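Local atomic coordinates of alpha-fucosidase (Bifidobacterium bifidum, PDB entry 2EAB), a protein that probably hydrolyses alpha-1,2-linked L-fucose from glycans, the chain described being the catalytic-domain fragment of a longer calcium-binding protein. Residues A[422-427]-A[721-726]; A[727-732]-A[739-744]. One frame throughout, in Å; residues are numbered along the deposited sequence.

Overall arrangement
From the N terminus the chain first builds large antiparallel beta-sheets and then enters the helical family 95 catalytic domain, where all four segments lie. Contact 1 opens at 422-427 and closes at 721-726, bringing together residues 294 apart and enclosing a long run of the domain with many more helical than strand residues. Contact 2 opens at once, at 727-732, and closes at 739-744 after a short turn. The two contacts are therefore in series, neither nested nor crossed, and share helix 722-734. Its N-terminal part meets helix 424-428, while its later part packs on helix 738-751. The centres of the two contacts lie about 13 Å apart, and Ile725 CD1 bridges them by touching Leu744 CD2 at 3.7 Å.

Contact 1: A[422-427]-A[721-726]; sequences NVNLQM and TGWAIG. With EDO (1,2-ethanediol), chain D.
Met427 and Val423 meet Trp723 through their outermost carbons. The thioether methyl CE of Met427 comes 3.2 Å from the backbone O of Trp723 and 3.8 Å from its CB. Met427 is extended as far as SD and bends at chi3 (-56°), which turns CE to this place. Met427 SD lies 4.1 Å from Gly726 CA, an approach that a beta-carbon at this glycine would obstruct. The Val423 side chain crosses the indole at about a right angle, CG1 reaching CD2 of Trp723 at 4.1 Å, while Ala724 CB lies on the other side of the ring plane. Near CD1 of the same ring stands the amide of Asn424, its plane 82° from that of the indole. The contact joins the N-terminal part of helix 722-734 to the short helix 424-428 inside the family 95 catalytic domain, whose core is an (alpha/alpha)6 barrel. Val423 occupies the N-cap of helix 424-428, and its O accepts the Met427 N-H at 2.9 Å. Farther out, Trp510 packs on Val423 and Gln426, the His679 ring meets Trp723, and Asp767 touches both Met427 and Trp723. An ethanediol, probably from the crystallisation liquor, places its C2 3.4 Å from Asn422 ND2.

Contact 2: A[727-732]-A[739-744]; sequences QRINSW and NTTYQL
Trp732 and Thr740 face each other across an antiparallel helical hairpin of the (alpha/alpha)6 catalytic domain, its segment axes 8.6 Å apart at an angle of 166°. A CH-pi contact leads: the methyl CG2 of Thr740 stands 3.6 Å from the centroid of the six-membered ring of Trp732, 12° off the ring normal. With CG2 anti to the backbone N, the Thr740 methyl reaches the ring, while OG1 of Thr740 bonds to Asp737 OD2. Apolar side chains add to this. Leu744 CD1 presses tightly on Trp732 CD1 at 3.3 Å, the two side chains crossing at about a right angle, and the Ile729 and Leu744 side chains run past each other in opposite directions, CG1 of Ile729 3.7 Å from CB of Leu744. Leu707, Arg708 and Cys711 of helix 697-711 also touch the indole, and an alanine in place of Trp732 would probably open a gap between that helix and 739-744, leaving the Thr740 methyl and Leu744 CD1 without their aromatic partner. Among polar atoms, Thr741 OG1 comes 3.1 Å from Trp732 C but bonds to Asp737 O. The Thr741 methyl CG2 lies 3.4 Å from Ile729 O. Within 727-732, Gln727 O accepts both the Ser731 N-H and, at 2.8 Å, Ser731 OG, which stands 44° out of the carbonyl plane.

Contact 1: A[422-427]-A[721-726]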
ATOM      1  N   ASN A 422      -2.592   3.549  -9.793  1.00  6.04           N
ATOM      2  CA  ASN A 422      -4.011   3.748 -10.081  1.00  6.29           C
ATOM      3  C   ASN A 422      -4.887   2.712  -9.372  1.00  6.14           C
ATOM      4  O   ASN A 422      -5.868   2.221  -9.931  1.00  6.24           O
ATOM      5  CB  ASN A 422      -4.276   3.798 -11.595  1.00  6.85           C
ATOM      6  CG  ASN A 422      -5.476   4.672 -11.960  1.00  6.58           C
ATOM      7  OD1 ASN A 422      -5.961   5.469 -11.154  1.00  6.25           O
ATOM      8  ND2 ASN A 422      -5.955   4.526 -13.188  1.00  7.12           N
ATOM      9  N   VAL A 423      -4.465   2.383  -8.147  1.00  6.05           N
ATOM     10  CA  VAL A 423      -5.207   1.678  -7.081  1.00  6.20           C
ATOM     11  C   VAL A 423      -4.244   0.925  -6.166  1.00  5.97           C
ATOM     12  O   VAL A 423      -4.475   0.846  -4.959  1.00  5.75           O
ATOM     13  CB  VAL A 423      -6.365   0.734  -7.557  1.00  6.48           C
ATOM     14  CG1 VAL A 423      -5.839  -0.493  -8.306  1.00  7.05           C
ATOM     15  CG2 VAL A 423      -7.232   0.300  -6.367  1.00  7.12           C
ATOM     16  N   ASN A 424      -3.177   0.372  -6.736  1.00  5.57           N
ATOM     17  CA  ASN A 424      -2.364  -0.592  -5.999  1.00  5.61           C
ATOM     18  C   ASN A 424      -1.498   0.059  -4.933  1.00  5.43           C
ATOM     19  O   ASN A 424      -1.542  -0.336  -3.768  1.00  5.37           O
ATOM     20  CB  ASN A 424      -1.499  -1.421  -6.944  1.00  6.11           C
ATOM     21  CG  ASN A 424      -2.304  -2.090  -8.038  1.00  6.29           C
ATOM     22  OD1 ASN A 424      -2.771  -3.228  -7.886  1.00  9.35           O
ATOM     23  ND2 ASN A 424      -2.500  -1.387  -9.129  1.00  6.03           N
ATOM     24  N   LEU A 425      -0.730   1.068  -5.327  1.00  5.54           N
ATOM     25  CA  LEU A 425       0.095   1.790  -4.367  1.00  5.70           C
ATOM     26  C   LEU A 425      -0.773   2.481  -3.315  1.00  5.62           C
ATOM     27  O   LEU A 425      -0.417   2.527  -2.132  1.00  5.79           O
ATOM     28  CB  LEU A 425       1.009   2.790  -5.081  1.00  5.59           C
ATOM     29  CG  LEU A 425       2.030   3.512  -4.197  1.00  5.83           C
ATOM     30  CD1 LEU A 425       2.989   2.532  -3.529  1.00  6.55           C
ATOM     31  CD2 LEU A 425       2.786   4.563  -4.990  1.00  6.21           C
ATOM     32  N   GLN A 426      -1.916   3.006  -3.751  1.00  5.51           N
ATOM     33  CA  GLN A 426      -2.895   3.580  -2.836  1.00  5.42           C
ATOM     34  C   GLN A 426      -3.293   2.557  -1.774  1.00  5.71           C
ATOM     35  O   GLN A 426      -3.293   2.860  -0.578  1.00  5.62           O
ATOM     36  CB  GLN A 426      -4.135   4.051  -3.598  1.00  5.93           C
ATOM     37  CG  GLN A 426      -3.945   5.325  -4.421  1.00  5.58           C
ATOM     38  CD  GLN A 426      -3.314   5.116  -5.794  1.00  5.06           C
ATOM     39  OE1 GLN A 426      -3.018   3.987  -6.213  1.00  5.75           O
ATOM     40  NE2 GLN A 426      -3.115   6.219  -6.509  1.00  5.62           N
ATOM     41  N   MET A 427      -3.637   1.348  -2.216  1.00  5.55           N
ATOM     42  CA  MET A 427      -4.059   0.281  -1.313  1.00  5.58           C
ATOM     43  C   MET A 427      -2.975  -0.092  -0.300  1.00  5.64           C
ATOM     44  O   MET A 427      -3.277  -0.351   0.869  1.00  5.85           O
ATOM     45  CB  MET A 427      -4.508  -0.943  -2.106  1.00  5.64           C
ATOM     46  CG  MET A 427      -5.201  -1.985  -1.250  1.00  5.94           C
ATOM     47  SD  MET A 427      -5.935  -3.334  -2.174  1.00  6.20           S
ATOM     48  CE  MET A 427      -7.020  -2.439  -3.297  1.00  8.62           C
ATOM     49  N   THR A 721     -10.280 -11.289  -6.400  1.00  9.23           N
ATOM     50  CA  THR A 721      -8.906 -11.484  -5.974  1.00  9.12           C
ATOM     51  C   THR A 721      -8.159 -10.163  -5.951  1.00  8.57           C
ATOM     52  O   THR A 721      -8.624  -9.157  -6.506  1.00  8.60           O
ATOM     53  CB  THR A 721      -8.158 -12.407  -6.949  1.00  9.14           C
ATOM     54  OG1 THR A 721      -8.198 -11.817  -8.254  1.00  9.83           O
ATOM     55  CG2 THR A 721      -8.785 -13.808  -6.999  1.00  9.77           C
ATOM     56  N   GLY A 722      -6.995 -10.177  -5.310  1.00  8.50           N
ATOM     57  CA  GLY A 722      -6.060  -9.061  -5.352  1.00  8.37           C
ATOM     58  C   GLY A 722      -6.680  -7.715  -5.033  1.00  8.04           C
ATOM     59  O   GLY A 722      -7.456  -7.584  -4.082  1.00  8.48           O
ATOM     60  N   TRP A 723      -6.348  -6.712  -5.841  1.00  7.89           N
ATOM     61  CA  TRP A 723      -6.808  -5.348  -5.579  1.00  8.07           C
ATOM     62  C   TRP A 723      -8.331  -5.248  -5.633  1.00  7.98           C
ATOM     63  O   TRP A 723      -8.929  -4.419  -4.941  1.00  7.94           O
ATOM     64  CB  TRP A 723      -6.165  -4.324  -6.537  1.00  8.31           C
ATOM     65  CG  TRP A 723      -6.487  -4.566  -7.981  1.00  8.43           C
ATOM     66  CD1 TRP A 723      -5.715  -5.228  -8.889  1.00  8.87           C
ATOM     67  CD2 TRP A 723      -7.674  -4.164  -8.680  1.00  8.51           C
ATOM     68  NE1 TRP A 723      -6.346  -5.268 -10.107  1.00  9.35           N
ATOM     69  CE2 TRP A 723      -7.551  -4.625 -10.005  1.00  8.85           C
ATOM     70  CE3 TRP A 723      -8.831  -3.459  -8.311  1.00  7.84           C
ATOM     71  CZ2 TRP A 723      -8.541  -4.413 -10.965  1.00  9.11           C
ATOM     72  CZ3 TRP A 723      -9.817  -3.252  -9.262  1.00  8.54           C
ATOM     73  CH2 TRP A 723      -9.663  -3.724 -10.577  1.00  9.15           C
ATOM     74  N   ALA A 724      -8.970  -6.081  -6.452  1.00  8.04           N
ATOM     75  CA  ALA A 724     -10.416  -5.975  -6.631  1.00  8.11           C
ATOM     76  C   ALA A 724     -11.163  -6.374  -5.366  1.00  8.08           C
ATOM     77  O   ALA A 724     -12.069  -5.669  -4.926  1.00  8.18           O
ATOM     78  CB  ALA A 724     -10.879  -6.789  -7.826  1.00  8.13           C
ATOM     79  N   ILE A 725     -10.770  -7.490  -4.761  1.00  8.33           N
ATOM     80  CA  ILE A 725     -11.392  -7.888  -3.503  1.00  8.81           C
ATOM     81  C   ILE A 725     -11.043  -6.902  -2.376  1.00  8.64           C
ATOM     82  O   ILE A 725     -11.904  -6.564  -1.561  1.00  8.66           O
ATOM     83  CB  ILE A 725     -11.124  -9.381  -3.130  1.00  9.25           C
ATOM     84  CG1 ILE A 725     -12.122  -9.860  -2.069  1.00 10.15           C
ATOM     85  CG2 ILE A 725      -9.689  -9.610  -2.672  1.00  9.93           C
ATOM     86  CD1 ILE A 725     -13.553  -9.894  -2.548  1.00 11.58           C
ATOM     87  N   GLY A 726      -9.804  -6.416  -2.357  1.00  8.53           N
ATOM     88  CA  GLY A 726      -9.407  -5.399  -1.377  1.00  8.22           C
ATOM     89  C   GLY A 726     -10.268  -4.151  -1.470  1.00  7.76           C
ATOM     90  O   GLY A 726     -10.752  -3.642  -0.453  1.00  8.38           O
TER
HETATM   91  C1  EDO D4804      -9.437   2.671 -10.282  1.00 29.74           C
HETATM   92  O1  EDO D4804     -10.296   1.516 -10.749  1.00 30.59           O
HETATM   93  C2  EDO D4804      -8.493   3.007 -11.504  1.00 30.60           C
HETATM   94  O2  EDO D4804      -7.520   1.877 -11.678  1.00 27.98           O

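Contact 2: A[727-732]-A[739-744]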
ATOM      1  N   GLN A 727     -10.476  -3.662  -2.689  1.00  7.56           N
ATOM      2  CA  GLN A 727     -11.329  -2.499  -2.903  1.00  7.38           C
ATOM      3  C   GLN A 727     -12.773  -2.762  -2.476  1.00  7.20           C
ATOM      4  O   GLN A 727     -13.414  -1.920  -1.834  1.00  7.08           O
ATOM      5  CB  GLN A 727     -11.297  -2.073  -4.368  1.00  7.47           C
ATOM      6  CG  GLN A 727     -12.197  -0.886  -4.653  1.00  8.49           C
ATOM      7  CD  GLN A 727     -12.273  -0.536  -6.116  1.00  9.14           C
ATOM      8  OE1 GLN A 727     -11.860  -1.317  -6.985  1.00 11.16           O
ATOM      9  NE2 GLN A 727     -12.807   0.644  -6.409  1.00  9.50           N
ATOM     10  N   ARG A 728     -13.288  -3.934  -2.831  1.00  7.32           N
ATOM     11  CA  ARG A 728     -14.676  -4.260  -2.523  1.00  7.43           C
ATOM     12  C   ARG A 728     -14.937  -4.358  -1.022  1.00  7.23           C
ATOM     13  O   ARG A 728     -15.959  -3.869  -0.544  1.00  7.45           O
ATOM     14  CB  ARG A 728     -15.132  -5.515  -3.267  1.00  7.91           C
ATOM     15  CG  ARG A 728     -15.258  -5.263  -4.757  1.00  8.88           C
ATOM     16  CD  ARG A 728     -15.486  -6.526  -5.544  1.00 11.53           C
ATOM     17  NE  ARG A 728     -15.284  -6.295  -6.971  1.00 14.29           N
ATOM     18  CZ  ARG A 728     -15.732  -7.101  -7.928  1.00 15.68           C
ATOM     19  NH1 ARG A 728     -16.425  -8.193  -7.620  1.00 16.10           N
ATOM     20  NH2 ARG A 728     -15.493  -6.815  -9.199  1.00 16.93           N
ATOM     21  N   ILE A 729     -14.016  -4.962  -0.277  1.00  7.13           N
ATOM     22  CA  ILE A 729     -14.147  -5.022   1.182  1.00  7.26           C
ATOM     23  C   ILE A 729     -14.258  -3.612   1.776  1.00  7.02           C
ATOM     24  O   ILE A 729     -15.177  -3.323   2.546  1.00  6.98           O
ATOM     25  CB  ILE A 729     -12.973  -5.796   1.828  1.00  7.44           C
ATOM     26  CG1 ILE A 729     -13.011  -7.269   1.408  1.00  8.19           C
ATOM     27  CG2 ILE A 729     -13.023  -5.698   3.353  1.00  8.38           C
ATOM     28  CD1 ILE A 729     -11.705  -8.006   1.661  1.00  9.15           C
ATOM     29  N   ASN A 730     -13.330  -2.732   1.406  1.00  6.61           N
ATOM     30  CA  ASN A 730     -13.331  -1.371   1.938  1.00  6.65           C
ATOM     31  C   ASN A 730     -14.553  -0.562   1.521  1.00  6.66           C
ATOM     32  O   ASN A 730     -15.106   0.195   2.323  1.00  6.38           O
ATOM     33  CB  ASN A 730     -12.042  -0.648   1.559  1.00  6.53           C
ATOM     34  CG  ASN A 730     -10.868  -1.088   2.406  1.00  6.83           C
ATOM     35  OD1 ASN A 730     -10.611  -0.528   3.478  1.00  7.03           O
ATOM     36  ND2 ASN A 730     -10.147  -2.104   1.934  1.00  6.34           N
ATOM     37  N   SER A 731     -14.978  -0.740   0.271  1.00  6.53           N
ATOM     38  CA  SER A 731     -16.143  -0.033  -0.260  1.00  6.97           C
ATOM     39  C   SER A 731     -17.410  -0.451   0.472  1.00  6.59           C
ATOM     40  O   SER A 731     -18.192   0.395   0.915  1.00  6.48           O
ATOM     41  CB  SER A 731     -16.291  -0.289  -1.755  1.00  7.16           C
ATOM     42  OG  SER A 731     -15.157   0.182  -2.463  1.00  7.22           O
ATOM     43  N   TRP A 732     -17.600  -1.757   0.619  1.00  6.80           N
ATOM     44  CA  TRP A 732     -18.753  -2.251   1.352  1.00  7.03           C
ATOM     45  C   TRP A 732     -18.729  -1.839   2.826  1.00  6.76           C
ATOM     46  O   TRP A 732     -19.777  -1.548   3.393  1.00  6.97           O
ATOM     47  CB  TRP A 732     -18.900  -3.758   1.185  1.00  7.67           C
ATOM     48  CG  TRP A 732     -19.633  -4.138  -0.075  1.00  7.50           C
ATOM     49  CD1 TRP A 732     -19.084  -4.541  -1.259  1.00  8.27           C
ATOM     50  CD2 TRP A 732     -21.054  -4.142  -0.267  1.00  8.58           C
ATOM     51  NE1 TRP A 732     -20.077  -4.803  -2.176  1.00  8.69           N
ATOM     52  CE2 TRP A 732     -21.296  -4.571  -1.593  1.00  8.82           C
ATOM     53  CE3 TRP A 732     -22.146  -3.829   0.553  1.00  9.27           C
ATOM     54  CZ2 TRP A 732     -22.590  -4.695  -2.120  1.00  9.81           C
ATOM     55  CZ3 TRP A 732     -23.434  -3.950   0.029  1.00  9.83           C
ATOM     56  CH2 TRP A 732     -23.641  -4.384  -1.295  1.00  9.74           C
ATOM     57  N   ASN A 739     -22.297  -7.348   7.231  1.00  8.57           N
ATOM     58  CA  ASN A 739     -22.490  -8.729   6.796  1.00  8.75           C
ATOM     59  C   ASN A 739     -21.920  -8.987   5.404  1.00  8.84           C
ATOM     60  O   ASN A 739     -21.173  -9.942   5.210  1.00  9.06           O
ATOM     61  CB  ASN A 739     -23.965  -9.122   6.878  1.00  9.28           C
ATOM     62  CG  ASN A 739     -24.455  -9.232   8.309  1.00  9.68           C
ATOM     63  OD1 ASN A 739     -23.675  -9.470   9.230  1.00 10.83           O
ATOM     64  ND2 ASN A 739     -25.758  -9.060   8.501  1.00 12.29           N
ATOM     65  N   THR A 740     -22.252  -8.123   4.450  1.00  8.66           N
ATOM     66  CA  THR A 740     -21.706  -8.257   3.104  1.00  8.68           C
ATOM     67  C   THR A 740     -20.190  -8.056   3.121  1.00  8.56           C
ATOM     68  O   THR A 740     -19.456  -8.786   2.450  1.00  8.57           O
ATOM     69  CB  THR A 740     -22.389  -7.302   2.110  1.00  8.79           C
ATOM     70  OG1 THR A 740     -23.792  -7.584   2.098  1.00  9.48           O
ATOM     71  CG2 THR A 740     -21.844  -7.499   0.704  1.00  9.18           C
ATOM     72  N   THR A 741     -19.721  -7.080   3.899  1.00  8.36           N
ATOM     73  CA  THR A 741     -18.288  -6.813   4.019  1.00  8.32           C
ATOM     74  C   THR A 741     -17.558  -8.048   4.531  1.00  8.57           C
ATOM     75  O   THR A 741     -16.538  -8.459   3.963  1.00  8.48           O
ATOM     76  CB  THR A 741     -17.998  -5.617   4.946  1.00  8.32           C
ATOM     77  OG1 THR A 741     -18.724  -4.473   4.491  1.00  8.04           O
ATOM     78  CG2 THR A 741     -16.518  -5.280   4.931  1.00  8.60           C
ATOM     79  N   TYR A 742     -18.086  -8.641   5.601  1.00  8.57           N
ATOM     80  CA  TYR A 742     -17.502  -9.851   6.156  1.00  8.52           C
ATOM     81  C   TYR A 742     -17.494 -11.005   5.150  1.00  8.50           C
ATOM     82  O   TYR A 742     -16.522 -11.753   5.057  1.00  8.85           O
ATOM     83  CB  TYR A 742     -18.213 -10.282   7.445  1.00  9.10           C
ATOM     84  CG  TYR A 742     -17.726 -11.623   7.907  1.00  9.62           C
ATOM     85  CD1 TYR A 742     -16.458 -11.765   8.462  1.00 10.21           C
ATOM     86  CD2 TYR A 742     -18.501 -12.765   7.723  1.00 10.31           C
ATOM     87  CE1 TYR A 742     -15.980 -13.004   8.854  1.00 10.08           C
ATOM     88  CE2 TYR A 742     -18.036 -14.011   8.114  1.00 11.32           C
ATOM     89  CZ  TYR A 742     -16.773 -14.125   8.673  1.00 10.38           C
ATOM     90  OH  TYR A 742     -16.300 -15.356   9.051  1.00 10.71           O
ATOM     91  N   GLN A 743     -18.586 -11.145   4.406  1.00  8.40           N
ATOM     92  CA  GLN A 743     -18.668 -12.191   3.390  1.00  8.92           C
ATOM     93  C   GLN A 743     -17.568 -12.033   2.335  1.00  8.45           C
ATOM     94  O   GLN A 743     -17.049 -13.027   1.818  1.00  8.49           O
ATOM     95  CB  GLN A 743     -20.042 -12.201   2.736  1.00  9.42           C
ATOM     96  CG  GLN A 743     -21.140 -12.834   3.560  1.00 12.57           C
ATOM     97  CD  GLN A 743     -22.443 -12.864   2.795  1.00 16.58           C
ATOM     98  OE1 GLN A 743     -22.911 -13.924   2.383  1.00 19.85           O
ATOM     99  NE2 GLN A 743     -23.018 -11.696   2.568  1.00 16.45           N
ATOM    100  N   LEU A 744     -17.204 -10.786   2.031  1.00  8.23           N
ATOM    101  CA  LEU A 744     -16.104 -10.520   1.108  1.00  8.42           C
ATOM    102  C   LEU A 744     -14.745 -10.860   1.719  1.00  8.44           C
ATOM    103  O   LEU A 744     -13.866 -11.362   1.019  1.00  8.50           O
ATOM    104  CB  LEU A 744     -16.147  -9.078   0.590  1.00  8.63           C
ATOM    105  CG  LEU A 744     -17.316  -8.789  -0.359  1.00  8.74           C
ATOM    106  CD1 LEU A 744     -17.535  -7.297  -0.457  1.00 10.49           C
ATOM    107  CD2 LEU A 744     -17.113  -9.400  -1.750  1.00 10.72           C
TER